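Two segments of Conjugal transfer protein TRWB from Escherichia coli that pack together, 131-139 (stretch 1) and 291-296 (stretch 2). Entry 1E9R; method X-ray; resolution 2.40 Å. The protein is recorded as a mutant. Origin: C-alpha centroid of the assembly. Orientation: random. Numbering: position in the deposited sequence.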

ATOM      1  N   ALA B 131       1.285  18.231  28.039  1.00 26.87           N
ATOM      2  CA  ALA B 131       0.793  18.818  26.797  1.00 26.00           C
ATOM      3  C   ALA B 131       0.451  17.598  25.918  1.00 28.06           C
ATOM      4  O   ALA B 131      -0.511  17.603  25.146  1.00 27.19           O
ATOM      5  CB  ALA B 131       1.885  19.657  26.151  1.00 25.08           C
ATOM      6  N   LEU B 132       1.260  16.551  26.076  1.00 27.40           N
ATOM      7  CA  LEU B 132       1.103  15.288  25.364  1.00 29.17           C
ATOM      8  C   LEU B 132      -0.204  14.611  25.778  1.00 28.88           C
ATOM      9  O   LEU B 132      -0.725  13.778  25.047  1.00 29.74           O
ATOM     10  CB  LEU B 132       2.280  14.373  25.706  1.00 29.70           C
ATOM     11  CG  LEU B 132       3.275  13.852  24.673  1.00 32.82           C
ATOM     12  CD1 LEU B 132       3.209  14.637  23.404  1.00 32.67           C
ATOM     13  CD2 LEU B 132       4.659  13.914  25.274  1.00 30.61           C
ATOM     14  N   SER B 133      -0.724  14.963  26.954  1.00 28.52           N
ATOM     15  CA  SER B 133      -1.979  14.389  27.468  1.00 28.73           C
ATOM     16  C   SER B 133      -3.183  15.160  26.951  1.00 27.98           C
ATOM     17  O   SER B 133      -4.207  14.576  26.599  1.00 27.98           O
ATOM     18  CB  SER B 133      -2.006  14.424  28.998  1.00 27.30           C
ATOM     19  OG  SER B 133      -0.961  13.646  29.549  1.00 28.64           O
ATOM     20  N   VAL B 134      -3.046  16.481  26.916  1.00 27.85           N
ATOM     21  CA  VAL B 134      -4.106  17.367  26.437  1.00 26.56           C
ATOM     22  C   VAL B 134      -4.277  17.217  24.930  1.00 25.30           C
ATOM     23  O   VAL B 134      -5.393  17.174  24.423  1.00 24.39           O
ATOM     24  CB  VAL B 134      -3.772  18.843  26.766  1.00 28.03           C
ATOM     25  CG1 VAL B 134      -4.827  19.765  26.180  1.00 25.63           C
ATOM     26  CG2 VAL B 134      -3.675  19.025  28.271  1.00 25.24           C
ATOM     27  N   VAL B 135      -3.155  17.141  24.225  1.00 25.59           N
ATOM     28  CA  VAL B 135      -3.147  16.987  22.777  1.00 24.60           C
ATOM     29  C   VAL B 135      -2.593  15.595  22.413  1.00 26.87           C
ATOM     30  O   VAL B 135      -1.394  15.432  22.137  1.00 25.33           O
ATOM     31  CB  VAL B 135      -2.268  18.081  22.125  1.00 23.79           C
ATOM     32  CG1 VAL B 135      -2.359  17.994  20.613  1.00 21.67           C
ATOM     33  CG2 VAL B 135      -2.701  19.453  22.622  1.00 22.46           C
ATOM     34  N   PRO B 136      -3.460  14.570  22.410  1.00 27.04           N
ATOM     35  CA  PRO B 136      -2.971  13.230  22.072  1.00 26.89           C
ATOM     36  C   PRO B 136      -2.326  13.128  20.691  1.00 27.48           C
ATOM     37  O   PRO B 136      -2.404  14.055  19.872  1.00 26.41           O
ATOM     38  CB  PRO B 136      -4.211  12.344  22.237  1.00 28.61           C
ATOM     39  CG  PRO B 136      -5.351  13.281  22.057  1.00 29.04           C
ATOM     40  CD  PRO B 136      -4.892  14.540  22.746  1.00 28.85           C
ATOM     41  N   ARG B 137      -1.668  11.994  20.452  1.00 27.17           N
ATOM     42  CA  ARG B 137      -0.971  11.753  19.198  1.00 26.62           C
ATOM     43  C   ARG B 137      -1.896  11.822  17.995  1.00 27.90           C
ATOM     44  O   ARG B 137      -3.048  11.392  18.049  1.00 24.14           O
ATOM     45  CB  ARG B 137      -0.292  10.390  19.233  1.00 26.37           C
ATOM     46  CG  ARG B 137       0.768  10.261  20.287  1.00 22.68           C
ATOM     47  CD  ARG B 137       1.910  11.205  20.038  1.00 23.19           C
ATOM     48  NE  ARG B 137       2.969  10.969  21.013  1.00 24.61           N
ATOM     49  CZ  ARG B 137       4.074  11.696  21.119  1.00 23.78           C
ATOM     50  NH1 ARG B 137       4.281  12.722  20.303  1.00 22.84           N
ATOM     51  NH2 ARG B 137       4.971  11.402  22.054  1.00 25.08           N
ATOM     52  N   GLY B 138      -1.380  12.364  16.903  1.00 28.89           N
ATOM     53  CA  GLY B 138      -2.185  12.466  15.709  1.00 31.87           C
ATOM     54  C   GLY B 138      -2.446  11.111  15.080  1.00 34.51           C
ATOM     55  O   GLY B 138      -1.594  10.212  15.124  1.00 31.73           O
ATOM     56  N   LYS B 139      -3.628  10.965  14.491  1.00 37.76           N
ATOM     57  CA  LYS B 139      -3.998   9.724  13.832  1.00 40.07           C
ATOM     58  C   LYS B 139      -2.979   9.385  12.744  1.00 39.69           C
ATOM     59  O   LYS B 139      -2.528   8.250  12.647  1.00 41.04           O
ATOM     60  CB  LYS B 139      -5.396   9.848  13.226  1.00 43.03           C
ATOM     61  CG  LYS B 139      -5.880   8.592  12.528  1.00 46.04           C
ATOM     62  CD  LYS B 139      -7.335   8.711  12.134  1.00 49.33           C
ATOM     63  CE  LYS B 139      -7.790   7.489  11.362  1.00 52.93           C
ATOM     64  NZ  LYS B 139      -9.234   7.584  10.998  1.00 55.91           N
ATOM     65  N   LEU B 291     -10.931   5.901  23.070  1.00 27.55           N
ATOM     66  CA  LEU B 291     -10.106   7.000  23.527  1.00 27.66           C
ATOM     67  C   LEU B 291      -9.239   7.423  22.347  1.00 26.98           C
ATOM     68  O   LEU B 291      -9.236   6.755  21.319  1.00 23.76           O
ATOM     69  CB  LEU B 291      -9.216   6.547  24.688  1.00 27.67           C
ATOM     70  CG  LEU B 291      -9.890   6.082  25.986  1.00 26.20           C
ATOM     71  CD1 LEU B 291      -8.831   5.673  26.981  1.00 24.50           C
ATOM     72  CD2 LEU B 291     -10.736   7.190  26.569  1.00 24.50           C
ATOM     73  N   GLU B 292      -8.525   8.536  22.474  1.00 29.56           N
ATOM     74  CA  GLU B 292      -7.649   8.965  21.389  1.00 29.78           C
ATOM     75  C   GLU B 292      -6.370   8.128  21.444  1.00 29.76           C
ATOM     76  O   GLU B 292      -6.217   7.259  22.318  1.00 29.26           O
ATOM     77  CB  GLU B 292      -7.293  10.458  21.515  1.00 31.57           C
ATOM     78  CG  GLU B 292      -8.480  11.405  21.392  1.00 35.24           C
ATOM     79  CD  GLU B 292      -8.197  12.623  20.509  1.00 37.92           C
ATOM     80  OE1 GLU B 292      -7.173  12.629  19.790  1.00 39.60           O
ATOM     81  OE2 GLU B 292      -9.012  13.573  20.523  1.00 40.16           O
ATOM     82  N   LYS B 293      -5.456   8.374  20.510  1.00 28.83           N
ATOM     83  CA  LYS B 293      -4.196   7.650  20.499  1.00 26.55           C
ATOM     84  C   LYS B 293      -3.363   8.203  21.657  1.00 25.90           C
ATOM     85  O   LYS B 293      -2.708   9.238  21.521  1.00 27.95           O
ATOM     86  CB  LYS B 293      -3.493   7.877  19.167  1.00 25.92           C
ATOM     87  CG  LYS B 293      -2.156   7.194  19.043  1.00 28.29           C
ATOM     88  CD  LYS B 293      -1.620   7.318  17.638  1.00 27.41           C
ATOM     89  CE  LYS B 293      -0.272   6.633  17.504  1.00 28.01           C
ATOM     90  NZ  LYS B 293       0.133   6.565  16.071  1.00 29.92           N
ATOM     91  N   LEU B 294      -3.405   7.519  22.799  1.00 25.12           N
ATOM     92  CA  LEU B 294      -2.678   7.956  23.991  1.00 26.18           C
ATOM     93  C   LEU B 294      -1.162   7.919  23.847  1.00 27.40           C
ATOM     94  O   LEU B 294      -0.597   6.977  23.304  1.00 29.65           O
ATOM     95  CB  LEU B 294      -3.113   7.122  25.198  1.00 27.04           C
ATOM     96  CG  LEU B 294      -4.626   7.089  25.409  1.00 28.62           C
ATOM     97  CD1 LEU B 294      -4.945   6.283  26.650  1.00 31.53           C
ATOM     98  CD2 LEU B 294      -5.166   8.497  25.551  1.00 26.15           C
ATOM     99  N   ALA B 295      -0.509   8.955  24.355  1.00 27.49           N
ATOM    100  CA  ALA B 295       0.934   9.068  24.270  1.00 25.97           C
ATOM    101  C   ALA B 295       1.695   8.270  25.320  1.00 26.50           C
ATOM    102  O   ALA B 295       2.830   7.848  25.076  1.00 26.49           O
ATOM    103  CB  ALA B 295       1.329  10.536  24.360  1.00 24.58           C
ATOM    104  N   SER B 296       1.080   8.040  26.479  1.00 28.46           N
ATOM    105  CA  SER B 296       1.760   7.346  27.571  1.00 29.44           C
ATOM    106  C   SER B 296       1.243   5.977  27.944  1.00 29.01           C
ATOM    107  O   SER B 296       1.840   5.314  28.781  1.00 30.20           O
ATOM    108  CB  SER B 296       1.729   8.218  28.825  1.00 30.88           C
ATOM    109  OG  SER B 296       2.025   9.561  28.493  1.00 38.45           O
TER
HETATM  110  O   HOH W   1      -2.134  11.655  24.733  1.00 30.74           O
HETATM  111  O   HOH W   2      -5.687  10.344  18.712  1.00 30.60           O
HETATM  112  O   HOH W   3       5.056   9.722  24.562  1.00 32.11           O
HETATM  113  O   HOH W   4       1.121   9.814  15.751  1.00 35.25           O
HETATM  114  O   HOH W   5      -2.226   6.404  14.399  1.00 43.89           O

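Where the end of a helix and the loop after it meet an irregular segment, neither offers the repeating edge of a strand, and water often supplies the polar links that direct pairing leaves unmade. The contact between residues 131-139 and 291-296 of TrwB illustrates the principle well. The two segments lie at least 155 residues apart in sequence at any touching pair, bury 396 Å² between them, and share one direct hydrogen bond, while five ordered waters join them at other points.

Stretch 2 enters through Leu291, which makes no contact, and first touches its partner at Glu292. The CA-to-CB bond of this residue points toward stretch 1, and its carboxylate comes up against the proline ring, with OE1 of Glu292 3.0 Å from CG of Pro136. A ring carbon offers OE1 no conventional hydrogen bond, and the approach is best read as tight packing. The same oxygen finds a proper donor in water 2, at 2.9 Å from Glu292 OE1. This water also donates to the carbonyl of Arg137 (water O to Arg137 O, 2.9 Å) and accepts from the next backbone amide of stretch 2 (water O to Lys293 N, 2.7 Å), so that a single molecule ties a side chain and two main chains together.

Lys293 is the centre of the exchange. Its carbonyl accepts the direct bond, Arg137 N to Lys293 O at 3.1 Å, with an angle of 136° at the hydrogen, noticeably bent. Proline, lacking an amide hydrogen, could not donate in this way at the preceding position; Pro136 instead packs its CB 3.5 Å from Lys293 O. The CA-to-CB bond of Lys293 points sideways, and the side chain beyond it is fully extended, all four chi angles being t. Its aliphatic part runs beside stretch 1: CG of Lys293 lies 3.7 Å from CB of Arg137, and CD lies 3.8 Å from O of Gly138. The extension carries the ammonium to the water-bridged carbonyls further along. Water 5 sits 2.9 Å from Lys293 NZ and 2.6 Å from Lys139 O; water 4 donates to Gly138 O at 2.8 Å, but its bond from Lys293 NZ, at 3.4 Å, is weak.

Leu294 turns its CA-to-CB bond away, and the next residue, Ala295, turns back toward stretch 1. The small methyl of Ala295 serves two neighbours of different character: its CB is 3.9 Å from CG of Leu132, an apolar contact, and 3.8 Å from NE of Arg137, which it meets obliquely. The backbone of Ala295 is linked through water at both polar atoms. Water 1 accepts from Ala295 N at 3.2 Å and donates to Leu132 O at 2.6 Å, while water 3 donates to Ala295 O at 3.0 Å and accepts from Arg137 NH2 at 3.0 Å. Ser296, beyond it, makes no close contact with stretch 1, and its hydroxyl is hydrogen-bonded elsewhere in the structure.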